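Local coordinates for adhesion and penetration protein autotransporter (Haemophilus influenzae, PDB 3SYJ), which promotes bacterial adherence to and invasion of host cells, mediates bacterial aggregation by self-association, and is probably a serine protease, at residues R625-E630 with R643-I648; F632-G637 with G650-S655; N657-F662 with N712-V717; K700-G705 with L720-G725; S738-Q743 with N759-G764. All coordinates share one frame; numbering follows the deposited sequence.

Contact 1: residues R625-E630 with R643-I648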
# COMPACT_ATOMS: atom_id res chain seq x y z
N ARG A 625 28.96 16.07 -4.32
CA ARG A 625 29.19 15.09 -3.25
C ARG A 625 27.98 14.21 -2.93
O ARG A 625 26.83 14.53 -3.26
CB ARG A 625 29.66 15.79 -1.97
CG ARG A 625 30.91 16.64 -2.13
CD ARG A 625 32.11 15.82 -2.59
NE ARG A 625 33.37 16.42 -2.14
CZ ARG A 625 34.57 16.04 -2.55
NH1 ARG A 625 34.69 15.06 -3.44
NH2 ARG A 625 35.66 16.64 -2.07
N THR A 626 28.24 13.09 -2.27
CA THR A 626 27.19 12.21 -1.80
C THR A 626 27.39 11.97 -0.32
O THR A 626 28.52 11.90 0.16
CB THR A 626 27.19 10.84 -2.52
OG1 THR A 626 28.43 10.17 -2.26
CG2 THR A 626 27.01 11.00 -4.00
N PHE A 627 26.29 11.85 0.40
CA PHE A 627 26.34 11.53 1.81
C PHE A 627 25.37 10.41 2.11
O PHE A 627 24.28 10.34 1.54
CB PHE A 627 26.00 12.77 2.64
CG PHE A 627 27.03 13.85 2.57
CD1 PHE A 627 28.19 13.77 3.32
CD2 PHE A 627 26.85 14.95 1.74
CE1 PHE A 627 29.14 14.77 3.26
CE2 PHE A 627 27.80 15.95 1.68
CZ PHE A 627 28.94 15.86 2.44
N LYS A 628 25.79 9.51 2.99
CA LYS A 628 24.97 8.38 3.38
C LYS A 628 25.19 7.99 4.83
O LYS A 628 26.32 7.89 5.30
CB LYS A 628 25.24 7.18 2.48
CG LYS A 628 24.41 5.96 2.85
CD LYS A 628 24.44 4.91 1.75
CE LYS A 628 23.73 3.63 2.20
NZ LYS A 628 24.04 2.47 1.32
N ALA A 629 24.09 7.77 5.53
CA ALA A 629 24.13 7.21 6.86
C ALA A 629 22.85 6.40 7.02
O ALA A 629 21.96 6.46 6.17
CB ALA A 629 24.22 8.31 7.90
N GLU A 630 22.75 5.65 8.11
CA GLU A 630 21.50 4.98 8.46
C GLU A 630 20.46 6.01 8.94
O GLU A 630 19.38 6.12 8.37
CB GLU A 630 21.76 3.85 9.48
CG GLU A 630 22.59 2.70 8.88
CD GLU A 630 22.91 1.56 9.84
OE1 GLU A 630 22.64 1.67 11.05
OE2 GLU A 630 23.46 0.53 9.38
N ARG A 643 24.53 23.40 -1.51
CA ARG A 643 24.66 23.25 -2.96
C ARG A 643 25.66 22.17 -3.33
O ARG A 643 26.58 21.87 -2.57
CB ARG A 643 25.06 24.57 -3.62
CG ARG A 643 26.31 25.24 -3.03
CD ARG A 643 26.78 26.40 -3.91
NE ARG A 643 27.24 25.92 -5.21
CZ ARG A 643 27.80 26.68 -6.14
NH1 ARG A 643 27.98 27.98 -5.92
NH2 ARG A 643 28.17 26.14 -7.30
N ASN A 644 25.48 21.60 -4.52
CA ASN A 644 26.35 20.55 -5.04
C ASN A 644 26.41 19.31 -4.15
O ASN A 644 27.48 18.71 -3.95
CB ASN A 644 27.74 21.09 -5.38
CG ASN A 644 27.69 22.18 -6.45
OD1 ASN A 644 27.70 23.37 -6.13
ND2 ASN A 644 27.61 21.77 -7.72
N VAL A 645 25.26 18.92 -3.61
CA VAL A 645 25.11 17.62 -3.00
C VAL A 645 24.23 16.81 -3.95
O VAL A 645 23.04 17.12 -4.12
CB VAL A 645 24.44 17.69 -1.62
CG1 VAL A 645 24.24 16.29 -1.06
CG2 VAL A 645 25.26 18.55 -0.66
N SER A 646 24.82 15.81 -4.59
CA SER A 646 24.09 15.01 -5.56
C SER A 646 22.98 14.25 -4.88
O SER A 646 21.86 14.17 -5.39
CB SER A 646 25.04 14.02 -6.25
OG SER A 646 25.91 14.70 -7.13
N SER A 647 23.29 13.69 -3.72
CA SER A 647 22.32 12.89 -3.00
C SER A 647 22.70 12.78 -1.54
O SER A 647 23.88 12.79 -1.19
CB SER A 647 22.24 11.48 -3.60
OG SER A 647 23.48 10.82 -3.51
N ILE A 648 21.69 12.71 -0.68
CA ILE A 648 21.92 12.35 0.70
C ILE A 648 20.96 11.23 1.06
O ILE A 648 19.75 11.37 0.90
CB ILE A 648 21.82 13.57 1.66
CG1 ILE A 648 22.30 13.19 3.06
CG2 ILE A 648 20.42 14.17 1.65
CD1 ILE A 648 22.59 14.39 3.94
O HOH W 1 23.67 9.41 -1.35
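The ring of Phe-627 meets Val-645 at its edge, near the ring plane, where CD2 lies 4.1 Å from CG1 of Val-645. The two side chains cross at about a right angle, and a second flat ring, Phe-589, packs edge-to-face with Phe-627. CG of Phe-627 is anti to the carbonyl carbon, beside the backbone N (chi1 -68°). CB of the same residue rests against CG1 of Ile-648 at 3.7 Å. Arg-625, Phe-627, Val-645 and Ile-648 thus share the buried face of two parallel strands, which are successive rungs of the passenger-domain beta-helix. Their pairing is interrupted by a beta bulge: Arg-625 faces Val-645, whereas Thr-626 already faces Ser-647, and Ser-646 is the extra residue. Around the bulge, O of Arg-625 accepts from N of Ser-646 at 2.7 Å, within the carbonyl plane although the N-H is bent to 140°. Straighter, at 161°, is the bond from N of Phe-627 to O of Ser-647, 3.0 Å long. On the other face the CG2 methyl of Thr-626 touches OG of Ser-647 at 3.6 Å. A water donates to O of Phe-627 and lies 2.6 Å from OG of Ser-647. The head of Arg-625 leads away from Val-645, donating through NE to O of Ser-571 and forming a salt bridge with Glu-497.

Contact 2: residues F632-G637 with G650-S655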
# COMPACT_ATOMS: atom_id res chain seq x y z
N PHE A 632 19.88 10.21 10.38
CA PHE A 632 20.29 11.54 10.78
C PHE A 632 19.38 11.96 11.93
O PHE A 632 18.19 12.22 11.74
CB PHE A 632 20.16 12.53 9.63
CG PHE A 632 20.91 12.12 8.39
CD1 PHE A 632 22.24 12.48 8.22
CD2 PHE A 632 20.28 11.39 7.40
CE1 PHE A 632 22.93 12.10 7.09
CE2 PHE A 632 20.96 11.00 6.26
CZ PHE A 632 22.29 11.36 6.10
N GLN A 633 19.93 12.01 13.13
CA GLN A 633 19.16 12.43 14.28
C GLN A 633 19.55 13.85 14.64
O GLN A 633 20.58 14.08 15.28
CB GLN A 633 19.41 11.49 15.46
CG GLN A 633 19.53 10.04 15.04
CD GLN A 633 19.43 9.07 16.20
OE1 GLN A 633 19.11 9.46 17.32
NE2 GLN A 633 19.70 7.80 15.93
N ILE A 634 18.74 14.80 14.20
CA ILE A 634 18.99 16.19 14.52
C ILE A 634 18.17 16.49 15.77
O ILE A 634 17.00 16.84 15.69
CB ILE A 634 18.57 17.11 13.36
CG1 ILE A 634 19.04 16.52 12.02
CG2 ILE A 634 19.12 18.52 13.54
CD1 ILE A 634 20.51 16.14 11.98
N LYS A 635 18.80 16.32 16.93
CA LYS A 635 18.13 16.46 18.23
C LYS A 635 18.12 17.91 18.70
O LYS A 635 17.50 18.23 19.72
CB LYS A 635 18.83 15.60 19.28
CG LYS A 635 18.86 14.12 18.97
CD LYS A 635 19.49 13.35 20.12
CE LYS A 635 19.46 11.85 19.88
NZ LYS A 635 20.12 11.13 21.00
N GLY A 636 18.80 18.78 17.97
CA GLY A 636 18.86 20.18 18.34
C GLY A 636 19.74 20.91 17.36
O GLY A 636 20.52 20.28 16.64
N GLY A 637 19.62 22.23 17.33
CA GLY A 637 20.36 23.03 16.37
C GLY A 637 19.77 22.99 14.97
O GLY A 637 18.56 22.84 14.78
N GLY A 650 19.50 8.20 3.73
CA GLY A 650 19.30 7.85 5.12
C GLY A 650 18.02 8.47 5.64
O GLY A 650 17.46 9.36 5.00
N ASN A 651 17.55 8.01 6.80
CA ASN A 651 16.30 8.51 7.36
C ASN A 651 16.54 9.61 8.37
O ASN A 651 17.50 9.56 9.13
CB ASN A 651 15.49 7.37 7.98
CG ASN A 651 15.08 6.32 6.95
OD1 ASN A 651 14.69 6.63 5.83
ND2 ASN A 651 15.18 5.05 7.34
N TRP A 652 15.66 10.61 8.38
CA TRP A 652 15.86 11.79 9.20
C TRP A 652 14.89 11.81 10.37
O TRP A 652 13.71 11.54 10.21
CB TRP A 652 15.68 13.07 8.36
CG TRP A 652 16.83 13.32 7.40
CD1 TRP A 652 17.07 12.67 6.22
CD2 TRP A 652 17.89 14.27 7.57
NE1 TRP A 652 18.22 13.16 5.64
CE2 TRP A 652 18.74 14.14 6.45
CE3 TRP A 652 18.20 15.21 8.55
CZ2 TRP A 652 19.88 14.92 6.29
CZ3 TRP A 652 19.34 15.99 8.39
CH2 TRP A 652 20.16 15.84 7.27
N THR A 653 15.41 12.14 11.55
CA THR A 653 14.58 12.42 12.71
C THR A 653 14.97 13.76 13.32
O THR A 653 16.07 13.92 13.86
CB THR A 653 14.70 11.32 13.78
OG1 THR A 653 14.28 10.07 13.22
CG2 THR A 653 13.81 11.66 14.97
N VAL A 654 14.06 14.72 13.23
CA VAL A 654 14.31 16.05 13.76
C VAL A 654 13.36 16.27 14.93
O VAL A 654 12.15 16.12 14.80
CB VAL A 654 14.07 17.12 12.68
CG1 VAL A 654 14.58 18.47 13.13
CG2 VAL A 654 14.74 16.70 11.38
N SER A 655 13.92 16.62 16.09
CA SER A 655 13.13 16.67 17.31
C SER A 655 13.39 17.94 18.10
O SER A 655 14.16 18.80 17.67
CB SER A 655 13.40 15.43 18.16
OG SER A 655 14.76 15.34 18.51
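O of Phe-632 accepts the N-H of Thr-653 at 2.8 Å in an almost straight bond, 177° at the hydrogen, with CA of Trp-652 making a C-H contact to the same oxygen. The N-H of the same Phe-632 donates to O of Asn-651, also at 2.8 Å. This ladder holds the two aromatic residues in register, and their rings form an offset stack with centroids 4.2 Å apart and planes at 17°. The overlap is staggered: CD2 of Phe-632 sits over one face of the indole toward its rim, 3.2 Å from NE1, while CB lies over the middle of the six-membered ring, 3.5 Å from its centroid, as a CH-pi contact. As bridge partners, Phe-632 and Trp-652 project from the same face of the sheet, and both CG atoms lie anti to their carbonyl carbons. Such stacking of like residues on successive parallel rungs is a hallmark of the beta-helix, here with Phe-632, Ile-634, Trp-652 and Val-654 turned into the core. CG1 of Ile-634 meets the edge of the indole, 3.7 Å from CZ3, and Phe-662 adds an edge-to-face partner to Trp-652. At the corner where the chain changes face, Gly-650 passes its CA 3.7 Å from CE2 of Phe-632. On the outward face, Gln-633 pairs with Thr-653.

Contact 3: residues N657-F662 with N712-V717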
# COMPACT_ATOMS: atom_id res chain seq x y z
N ASN A 657 13.41 21.50 19.33
CA ASN A 657 13.30 22.71 18.52
C ASN A 657 14.32 22.72 17.39
O ASN A 657 14.74 23.78 16.93
CB ASN A 657 13.50 23.96 19.38
CG ASN A 657 12.48 24.06 20.49
OD1 ASN A 657 11.28 24.01 20.25
ND2 ASN A 657 12.96 24.22 21.72
N ALA A 658 14.71 21.53 16.94
CA ALA A 658 15.73 21.41 15.90
C ALA A 658 15.18 21.80 14.53
O ALA A 658 13.98 21.99 14.36
CB ALA A 658 16.27 20.00 15.87
N ASN A 659 16.07 21.92 13.55
CA ASN A 659 15.64 22.23 12.20
C ASN A 659 16.51 21.54 11.15
O ASN A 659 17.70 21.32 11.37
CB ASN A 659 15.63 23.74 11.97
CG ASN A 659 14.95 24.12 10.68
OD1 ASN A 659 15.40 23.75 9.59
ND2 ASN A 659 13.84 24.86 10.79
N ALA A 660 15.91 21.19 10.02
CA ALA A 660 16.64 20.61 8.89
C ALA A 660 16.17 21.24 7.58
O ALA A 660 14.97 21.29 7.32
CB ALA A 660 16.46 19.11 8.84
N THR A 661 17.12 21.71 6.77
CA THR A 661 16.79 22.40 5.53
C THR A 661 17.54 21.79 4.34
O THR A 661 18.74 21.52 4.44
CB THR A 661 17.15 23.89 5.62
OG1 THR A 661 16.47 24.46 6.75
CG2 THR A 661 16.75 24.63 4.35
N PHE A 662 16.83 21.57 3.24
CA PHE A 662 17.40 20.93 2.06
C PHE A 662 17.25 21.79 0.80
O PHE A 662 16.16 22.26 0.49
CB PHE A 662 16.74 19.58 1.78
CG PHE A 662 16.74 18.64 2.95
CD1 PHE A 662 17.63 17.57 3.00
CD2 PHE A 662 15.83 18.79 3.98
CE1 PHE A 662 17.62 16.69 4.06
CE2 PHE A 662 15.81 17.91 5.05
CZ PHE A 662 16.70 16.85 5.09
N ASN A 712 8.73 20.36 18.46
CA ASN A 712 8.60 21.61 17.73
C ASN A 712 9.47 21.66 16.49
O ASN A 712 9.72 22.73 15.94
CB ASN A 712 8.96 22.80 18.62
CG ASN A 712 7.92 23.08 19.68
OD1 ASN A 712 6.91 22.38 19.77
ND2 ASN A 712 8.16 24.10 20.49
N ALA A 713 9.93 20.50 16.04
CA ALA A 713 10.87 20.44 14.93
C ALA A 713 10.31 21.01 13.62
O ALA A 713 9.11 20.96 13.36
CB ALA A 713 11.36 19.01 14.72
N THR A 714 11.20 21.57 12.81
CA THR A 714 10.83 22.12 11.52
C THR A 714 11.71 21.53 10.44
O THR A 714 12.90 21.30 10.66
CB THR A 714 10.98 23.64 11.51
OG1 THR A 714 10.05 24.22 12.43
CG2 THR A 714 10.72 24.20 10.13
N ALA A 715 11.13 21.26 9.27
CA ALA A 715 11.91 20.84 8.11
C ALA A 715 11.47 21.58 6.85
O ALA A 715 10.29 21.87 6.66
CB ALA A 715 11.84 19.35 7.92
N ASN A 716 12.43 21.86 5.98
CA ASN A 716 12.18 22.67 4.80
C ASN A 716 12.89 22.09 3.58
O ASN A 716 14.11 22.09 3.51
CB ASN A 716 12.70 24.08 5.06
CG ASN A 716 11.78 25.15 4.52
OD1 ASN A 716 11.64 25.33 3.30
ND2 ASN A 716 11.15 25.89 5.43
N VAL A 717 12.12 21.56 2.64
CA VAL A 717 12.70 21.11 1.38
C VAL A 717 12.35 22.12 0.30
O VAL A 717 11.18 22.34 0.01
CB VAL A 717 12.20 19.72 0.96
CG1 VAL A 717 12.74 19.36 -0.42
CG2 VAL A 717 12.63 18.67 1.97
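Asn-657 and Asn-712 open the contact side by side, their side chains pointing the same way and their amide planes 46° apart. ND2 of Asn-712 gives OD1 of Asn-657 a weak hydrogen bond of 3.1 Å, bent to 132°, a modest polar link between neighbouring asparagines at the start of two rungs. Backbone bonds do the main work. N of Thr-714 donates to O of Ala-658, N of Ala-660 to O of Thr-714, N of Asn-716 to O of Ala-660, and N of Phe-662 to O of Asn-716, the last at 2.8 Å. The axes of strand segments 659-662 and 714-717 approach to 4.7 Å with only 2° between their directions, the regular parallel pairing of a beta-helix. On the outward face Thr-661 and Asn-716 lie side by side, the CG2 methyl of Thr-661 being 4.1 Å from CB of Asn-716. Apolar packing belongs to the inward face, where Ala-660 and Ala-715 are bridge partners and CD2 of Phe-662 comes within 3.8 Å of CG2 of Val-717. O of Asn-716 lies at the edge of the Phe-662 ring. Strand 638-641 flanks this pair on the side of 659-662 and strand 734-738 on the side of 714-718, while Ile-703 of strand 701-709 packs against both Phe-662 and Val-717 across the core.

Contact 4: residues K700-G705 with L720-G725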
# COMPACT_ATOMS: atom_id res chain seq x y z
N LYS A 700 20.00 18.89 -8.57
CA LYS A 700 18.87 18.81 -7.66
C LYS A 700 19.12 17.66 -6.68
O LYS A 700 19.14 16.49 -7.07
CB LYS A 700 17.57 18.55 -8.42
CG LYS A 700 17.09 19.72 -9.25
CD LYS A 700 15.72 19.46 -9.85
CE LYS A 700 15.37 20.50 -10.90
NZ LYS A 700 14.06 20.20 -11.57
N THR A 701 19.30 18.00 -5.41
CA THR A 701 19.65 17.00 -4.41
C THR A 701 18.59 15.91 -4.28
O THR A 701 17.42 16.19 -4.03
CB THR A 701 19.83 17.66 -3.04
OG1 THR A 701 20.80 18.71 -3.16
CG2 THR A 701 20.28 16.63 -2.02
N GLN A 702 19.00 14.66 -4.44
CA GLN A 702 18.11 13.54 -4.19
C GLN A 702 18.20 13.17 -2.72
O GLN A 702 19.20 12.60 -2.28
CB GLN A 702 18.48 12.32 -5.04
CG GLN A 702 18.56 12.59 -6.52
CD GLN A 702 17.26 13.15 -7.08
OE1 GLN A 702 16.20 12.54 -6.96
NE2 GLN A 702 17.35 14.31 -7.72
N ILE A 703 17.16 13.51 -1.97
CA ILE A 703 17.07 13.12 -0.56
C ILE A 703 16.45 11.73 -0.48
O ILE A 703 15.23 11.57 -0.63
CB ILE A 703 16.20 14.10 0.24
CG1 ILE A 703 16.69 15.54 0.06
CG2 ILE A 703 16.18 13.71 1.71
CD1 ILE A 703 15.61 16.59 0.33
N ASN A 704 17.28 10.72 -0.25
CA ASN A 704 16.84 9.34 -0.31
C ASN A 704 16.59 8.72 1.07
O ASN A 704 17.42 7.99 1.61
CB ASN A 704 17.82 8.50 -1.13
CG ASN A 704 17.89 8.96 -2.59
OD1 ASN A 704 16.91 9.46 -3.14
ND2 ASN A 704 19.06 8.80 -3.20
N GLY A 705 15.42 9.03 1.62
CA GLY A 705 15.05 8.57 2.94
C GLY A 705 13.73 9.19 3.34
O GLY A 705 13.09 9.87 2.54
N LEU A 720 16.41 23.46 -5.43
CA LEU A 720 17.06 22.37 -6.16
C LEU A 720 17.19 21.13 -5.28
O LEU A 720 18.29 20.74 -4.87
CB LEU A 720 18.42 22.82 -6.67
CG LEU A 720 18.35 24.01 -7.62
CD1 LEU A 720 19.73 24.41 -8.10
CD2 LEU A 720 17.45 23.69 -8.78
N ALA A 721 16.05 20.52 -4.99
CA ALA A 721 16.01 19.38 -4.09
C ALA A 721 14.77 18.55 -4.39
O ALA A 721 13.73 19.08 -4.78
CB ALA A 721 16.00 19.83 -2.65
N LYS A 722 14.91 17.24 -4.20
CA LYS A 722 13.83 16.31 -4.41
C LYS A 722 13.82 15.29 -3.28
O LYS A 722 14.80 14.57 -3.07
CB LYS A 722 13.99 15.61 -5.76
CG LYS A 722 12.94 14.56 -6.07
CD LYS A 722 13.20 13.97 -7.44
CE LYS A 722 12.08 13.04 -7.87
NZ LYS A 722 12.29 12.61 -9.29
N LEU A 723 12.72 15.26 -2.53
CA LEU A 723 12.56 14.30 -1.45
C LEU A 723 12.02 12.99 -2.00
O LEU A 723 10.89 12.93 -2.49
CB LEU A 723 11.62 14.85 -0.38
CG LEU A 723 11.35 14.00 0.87
CD1 LEU A 723 12.63 13.47 1.52
CD2 LEU A 723 10.55 14.81 1.87
N ASN A 724 12.82 11.94 -1.92
CA ASN A 724 12.38 10.62 -2.34
C ASN A 724 12.05 9.80 -1.10
O ASN A 724 12.80 8.89 -0.72
CB ASN A 724 13.45 9.93 -3.18
CG ASN A 724 13.73 10.68 -4.48
OD1 ASN A 724 12.81 11.00 -5.24
ND2 ASN A 724 15.00 10.95 -4.75
N GLY A 725 10.94 10.15 -0.45
CA GLY A 725 10.53 9.50 0.78
C GLY A 725 9.32 10.19 1.40
O GLY A 725 8.83 11.19 0.87
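Gln-702 is bent at chi2 (-57°), which takes CD out of the extended path, and Asn-724 has CG anti to its carbonyl carbon (chi1 -63°); the two amides meet beside the backbones of Lys-700 to Gly-705 and Leu-720 to Gly-725. ND2 of Asn-724 there grips two oxygens at once. It donates to OD1 of Asn-704 at 2.9 Å, approaching nearly along the C=O axis, and to OE1 of Gln-702 at 3.0 Å, tilted from that carbonyl's plane. Both acceptors lie close to the amide plane of Asn-724, as its two N-H directions require. Asn-704 and Asn-724 stand side by side with nearly coplanar amides, a hydrogen-bonded step resembling the asparagine ladders of parallel beta-helices. The other end of the Gln-702 amide is held as well, for NE2 donates to O of Lys-700 at 2.9 Å from above the carbonyl plane. The extended side chain of Lys-722 runs past this cluster, with CD 3.4 Å from OE1 of Gln-702. On the inward face CG2 of Ile-703 packs on CD1 of Leu-723 at 3.6 Å, and Thr-701 lies next to Ala-721. Backbone bonds close the ladder, the shortest from N of Lys-722 to O of Thr-701 at 2.7 Å. After the asparagines, the two glycines follow in step, CA of Gly-725 lying 3.1 Å from O of Gly-705. Strand 645-654 borders this pair beyond 701-704, receiving the hydroxyl of Thr-701 at O of Val-645, and strand 742-744 continues the stack beyond 721-723.

Contact 5: residues S738-Q743 with N759-G764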
# COMPACT_ATOMS: atom_id res chain seq x y z
N SER A 738 8.68 23.93 -0.76
CA SER A 738 8.54 25.23 -1.43
C SER A 738 9.51 25.46 -2.58
O SER A 738 10.35 24.62 -2.91
CB SER A 738 8.70 26.36 -0.41
OG SER A 738 10.05 26.50 -0.01
N ASN A 739 9.36 26.63 -3.20
CA ASN A 739 10.30 27.09 -4.22
C ASN A 739 10.59 26.05 -5.30
O ASN A 739 11.73 25.83 -5.69
CB ASN A 739 11.58 27.58 -3.56
CG ASN A 739 11.33 28.77 -2.65
OD1 ASN A 739 11.13 29.89 -3.11
ND2 ASN A 739 11.33 28.53 -1.34
N ASN A 740 9.52 25.41 -5.76
CA ASN A 740 9.58 24.50 -6.90
C ASN A 740 10.29 23.18 -6.64
O ASN A 740 10.65 22.46 -7.58
CB ASN A 740 10.19 25.20 -8.12
CG ASN A 740 9.74 24.57 -9.42
OD1 ASN A 740 10.56 24.07 -10.20
ND2 ASN A 740 8.43 24.56 -9.66
N ALA A 741 10.49 22.84 -5.37
CA ALA A 741 11.03 21.53 -5.03
C ALA A 741 9.99 20.46 -5.30
O ALA A 741 8.81 20.76 -5.48
CB ALA A 741 11.48 21.49 -3.58
N THR A 742 10.43 19.20 -5.31
CA THR A 742 9.55 18.07 -5.58
C THR A 742 9.66 17.04 -4.46
O THR A 742 10.74 16.82 -3.91
CB THR A 742 9.91 17.41 -6.91
OG1 THR A 742 9.77 18.37 -7.96
CG2 THR A 742 8.99 16.22 -7.20
N GLN A 743 8.53 16.42 -4.12
CA GLN A 743 8.53 15.26 -3.23
C GLN A 743 7.84 14.06 -3.86
O GLN A 743 6.70 14.16 -4.30
CB GLN A 743 7.88 15.56 -1.88
CG GLN A 743 7.69 14.29 -1.04
CD GLN A 743 6.99 14.54 0.28
OE1 GLN A 743 6.52 15.64 0.56
NE2 GLN A 743 6.91 13.49 1.10
N ASN A 759 4.02 26.65 -3.86
CA ASN A 759 4.61 26.64 -5.19
C ASN A 759 5.61 25.50 -5.34
O ASN A 759 6.77 25.72 -5.69
CB ASN A 759 5.28 27.99 -5.49
CG ASN A 759 5.75 28.10 -6.93
OD1 ASN A 759 5.12 27.58 -7.85
ND2 ASN A 759 6.86 28.80 -7.14
N ALA A 760 5.17 24.29 -5.06
CA ALA A 760 6.01 23.11 -5.19
C ALA A 760 5.18 21.92 -5.63
O ALA A 760 3.96 22.02 -5.78
CB ALA A 760 6.72 22.82 -3.89
N ASN A 761 5.84 20.77 -5.80
CA ASN A 761 5.19 19.61 -6.38
C ASN A 761 5.17 18.41 -5.45
O ASN A 761 6.15 17.67 -5.34
CB ASN A 761 5.89 19.24 -7.69
CG ASN A 761 6.34 20.47 -8.45
OD1 ASN A 761 5.53 21.31 -8.85
ND2 ASN A 761 7.65 20.60 -8.65
N LEU A 762 4.04 18.21 -4.78
CA LEU A 762 3.86 17.03 -3.94
C LEU A 762 3.23 15.92 -4.76
O LEU A 762 2.04 15.95 -5.07
CB LEU A 762 2.98 17.34 -2.73
CG LEU A 762 2.58 16.12 -1.90
CD1 LEU A 762 3.80 15.37 -1.40
CD2 LEU A 762 1.71 16.53 -0.73
N ASN A 763 4.05 14.95 -5.13
CA ASN A 763 3.60 13.77 -5.83
C ASN A 763 3.36 12.64 -4.82
O ASN A 763 4.21 11.76 -4.64
CB ASN A 763 4.63 13.36 -6.88
CG ASN A 763 4.27 12.07 -7.59
OD1 ASN A 763 3.31 11.40 -7.21
ND2 ASN A 763 5.03 11.72 -8.62
N GLY A 764 2.20 12.68 -4.17
CA GLY A 764 1.86 11.73 -3.13
C GLY A 764 0.66 12.21 -2.32
O GLY A 764 0.08 13.25 -2.63
O HOH W 2 8.53 30.13 -5.10
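Thr-742 and Asn-761 meet on the outward face of two neighbouring parallel rungs of the beta-helix. ND2 of Asn-761 donates to OG1 of Thr-742 at 3.2 Å in a nearly straight bond, 169°, with the hydroxyl in the amide plane. Placing OG1 anti to the carbonyl carbon of Thr-742 (chi1 -60°) brings it to this amide. On the inward face Gln-743 and Leu-762 lie side by side, pointing the same way, and CD1 of Leu-762 comes 3.4 Å from OE1 of Gln-743. That oxygen is buried without a polar partner in the model, whereas NE2 of the same amide donates to O of Gly-725 on the preceding rung. The backbone sets both pairs in register: N of Asn-761 binds O of Ala-741, N of Gln-743 binds O of Asn-761, and N of Asn-763 binds O of Gln-743. Farther out, a type I' turn from Ser-738 to Ala-741 turns the chain from strand 734-738 into strand 742-744 and presents N of Asn-740 to O of Asn-759 at 2.8 Å. Beside the turn, a water bridges the two rungs, donating to OD1 of Asn-739 at 3.3 Å and accepting from ND2 of Asn-759 at 3.0 Å.

All five contacts join parallel rungs of the beta-helix in the passenger domain. Contacts 1 and 2 cross along the chain and share strand 645-654, their centres about 15 Å apart on different faces. Contacts 3 and 4 likewise interleave, as 714-718 lies between 701-709 and 721-723. Contact 4 continues the face of contact 1, with centres about 10 Å apart, and contact 5 extends it through strands 721-723 and 742-744, its centre about 11 Å from that of contact 4. Contacts 2 and 3, centres about 9 Å apart, meet at the corner joining their faces. Repeated pairing thus carries the solenoid onward, consistent with an elongated adhesin, and all five lie away from the predicted active-site serine.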